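Diguanylate cyclase (Xanthomonas campestris pv. campestris, PDB 5H5O) binds cyclic GMP through this cyclic nucleotide-binding domain and probably makes cyclic di-GMP from two GTP molecules through its GGDEF domain. Local coordinates at residues K58-G61 with P62-F66. Sequence-based numbering, arbitrary orientation.
Sequences KHLG and PGEFF. With PCG (cyclic guanosine monophosphate), chain C.
Glu64 bends back over the turn it closes, and its carboxylate accepts a hydrogen bond from the backbone of Gly61: Gly61 N lies 2.8 Å from Glu64 OE2, the donor standing 59° out of the carboxylate plane. The turn is a type II beta turn, Gly61 to Glu64, joining strands 58-60 and 65-66 of the two sheets in the jelly-roll beta-sandwich of a cyclic nucleotide-binding domain. Its backbone hydrogen bond runs from Glu64 N to Gly61 O (3.0 Å); Glu64 thus holds Gly61 by backbone and side chain. Gly63 takes the third position with a positive phi (87°), as type II turns commonly place glycine. With CG anti to its carbonyl carbon (chi1 -73°), the extended Glu64 chain crosses Leu60 at an angle, Glu64 OE1 3.7 Å from Leu60 CG. Farther in, Leu60 CD2 meets the Phe66 ring obliquely, 3.6 Å from CD2 of Phe66, while Leu49 and Ile47 of strand 47-50 pack against Leu60 and Phe66 respectively. Both ends of residues 58-66 reach cyclic GMP. Phe66 CA approaches the ribose O2' at 3.3 Å. At the guanine's Hoogsteen edge, the extended Lys58 chain donates hydrogen bonds from NZ to O6 (2.8 Å) and N7 (2.7 Å).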
loop_
_atom_site.group_PDB
_atom_site.type_symbol
_atom_site.label_atom_id
_atom_site.label_comp_id
_atom_site.label_asym_id
_atom_site.label_seq_id
_atom_site.Cartn_x
_atom_site.Cartn_y
_atom_site.Cartn_z
ATOM N N LYS A 58 -8.428 7.627 17.090
ATOM C CA LYS A 58 -7.501 8.432 16.303
ATOM C C LYS A 58 -8.187 9.707 15.859
ATOM O O LYS A 58 -9.345 9.687 15.437
ATOM C CB LYS A 58 -6.981 7.669 15.088
ATOM C CG LYS A 58 -5.826 6.744 15.378
ATOM C CD LYS A 58 -5.244 6.198 14.078
ATOM C CE LYS A 58 -4.054 5.280 14.332
ATOM N NZ LYS A 58 -3.565 4.629 13.075
ATOM N N HIS A 59 -7.459 10.812 15.958
ATOM C CA HIS A 59 -7.996 12.139 15.677
ATOM C C HIS A 59 -7.298 12.698 14.462
ATOM O O HIS A 59 -6.069 12.837 14.447
ATOM C CB HIS A 59 -7.769 13.040 16.890
ATOM C CG HIS A 59 -8.247 12.426 18.165
ATOM N ND1 HIS A 59 -9.586 12.333 18.484
ATOM C CD2 HIS A 59 -7.576 11.827 19.177
ATOM C CE1 HIS A 59 -9.715 11.727 19.651
ATOM N NE2 HIS A 59 -8.510 11.411 20.093
ATOM N N LEU A 60 -8.075 12.990 13.425
ATOM C CA LEU A 60 -7.482 13.457 12.173
ATOM C C LEU A 60 -7.876 14.900 11.914
ATOM O O LEU A 60 -9.066 15.215 11.765
ATOM C CB LEU A 60 -7.880 12.551 10.994
ATOM C CG LEU A 60 -7.081 11.246 10.823
ATOM C CD1 LEU A 60 -7.170 10.315 12.038
ATOM C CD2 LEU A 60 -7.538 10.511 9.571
ATOM N N GLY A 61 -6.872 15.777 11.886
ATOM C CA GLY A 61 -7.097 17.186 11.591
ATOM C C GLY A 61 -6.747 17.553 10.152
ATOM O O GLY A 61 -6.367 16.687 9.366
ATOM N N PRO A 62 -6.860 18.846 9.812
ATOM C CA PRO A 62 -6.722 19.356 8.442
ATOM C C PRO A 62 -5.526 18.789 7.674
ATOM O O PRO A 62 -4.417 18.731 8.196
ATOM C CB PRO A 62 -6.565 20.860 8.665
ATOM C CG PRO A 62 -7.455 21.124 9.886
ATOM C CD PRO A 62 -7.303 19.902 10.756
ATOM N N GLY A 63 -5.751 18.366 6.438
ATOM C CA GLY A 63 -4.665 17.798 5.655
ATOM C C GLY A 63 -4.433 16.302 5.842
ATOM O O GLY A 63 -3.653 15.688 5.092
ATOM N N GLU A 64 -5.101 15.694 6.821
ATOM C CA GLU A 64 -4.984 14.247 7.000
ATOM C C GLU A 64 -6.038 13.491 6.198
ATOM O O GLU A 64 -7.168 13.965 6.032
ATOM C CB GLU A 64 -5.037 13.864 8.483
ATOM C CG GLU A 64 -3.768 14.217 9.260
ATOM C CD GLU A 64 -3.920 13.985 10.763
ATOM O OE1 GLU A 64 -3.786 12.825 11.200
ATOM O OE2 GLU A 64 -4.190 14.959 11.503
ATOM N N PHE A 65 -5.664 12.314 5.705
ATOM C CA PHE A 65 -6.538 11.527 4.844
ATOM C C PHE A 65 -6.860 10.170 5.441
ATOM O O PHE A 65 -6.137 9.673 6.295
ATOM C CB PHE A 65 -5.909 11.359 3.464
ATOM C CG PHE A 65 -4.712 10.452 3.451
ATOM C CD1 PHE A 65 -4.863 9.079 3.259
ATOM C CD2 PHE A 65 -3.436 10.966 3.607
ATOM C CE1 PHE A 65 -3.761 8.236 3.241
ATOM C CE2 PHE A 65 -2.325 10.127 3.576
ATOM C CZ PHE A 65 -2.494 8.756 3.396
ATOM N N PHE A 66 -7.966 9.589 5.010
ATOM C CA PHE A 66 -8.400 8.299 5.537
ATOM C C PHE A 66 -9.404 7.707 4.583
ATOM O O PHE A 66 -9.989 8.425 3.775
ATOM C CB PHE A 66 -9.031 8.451 6.927
ATOM C CG PHE A 66 -10.258 9.349 6.966
ATOM C CD1 PHE A 66 -11.538 8.810 6.946
ATOM C CD2 PHE A 66 -10.127 10.724 7.058
ATOM C CE1 PHE A 66 -12.674 9.631 7.013
ATOM C CE2 PHE A 66 -11.261 11.557 7.121
ATOM C CZ PHE A 66 -12.524 11.018 7.106
HETATM P PA PCG C . -11.001 2.508 5.827
HETATM O O1A PCG C . -11.676 2.995 4.590
HETATM O O2A PCG C . -10.745 1.126 6.341
HETATM O "O5'" PCG C . -11.679 3.260 6.653
HETATM C "C5'" PCG C . -11.169 3.334 7.988
HETATM C "C4'" PCG C . -9.821 3.978 7.807
HETATM O "O4'" PCG C . -8.962 4.201 8.896
HETATM C "C3'" PCG C . -8.981 3.234 6.815
HETATM O "O3'" PCG C . -9.710 3.122 5.564
HETATM C "C2'" PCG C . -7.727 4.063 6.867
HETATM O "O2'" PCG C . -7.633 5.139 5.930
HETATM C "C1'" PCG C . -7.756 4.648 8.288
HETATM N N9 PCG C . -6.842 4.251 9.411
HETATM C C8 PCG C . -6.208 5.113 10.214
HETATM N N7 PCG C . -5.452 4.477 11.126
HETATM C C5 PCG C . -5.587 3.178 10.927
HETATM C C6 PCG C . -5.050 1.937 11.545
HETATM O O6 PCG C . -4.270 2.024 12.500
HETATM N N1 PCG C . -5.429 0.731 11.040
HETATM C C2 PCG C . -6.283 0.625 9.994
HETATM N N2 PCG C . -6.622 -0.600 9.540
HETATM N N3 PCG C . -6.824 1.737 9.369
HETATM C C4 PCG C . -6.509 3.006 9.790
#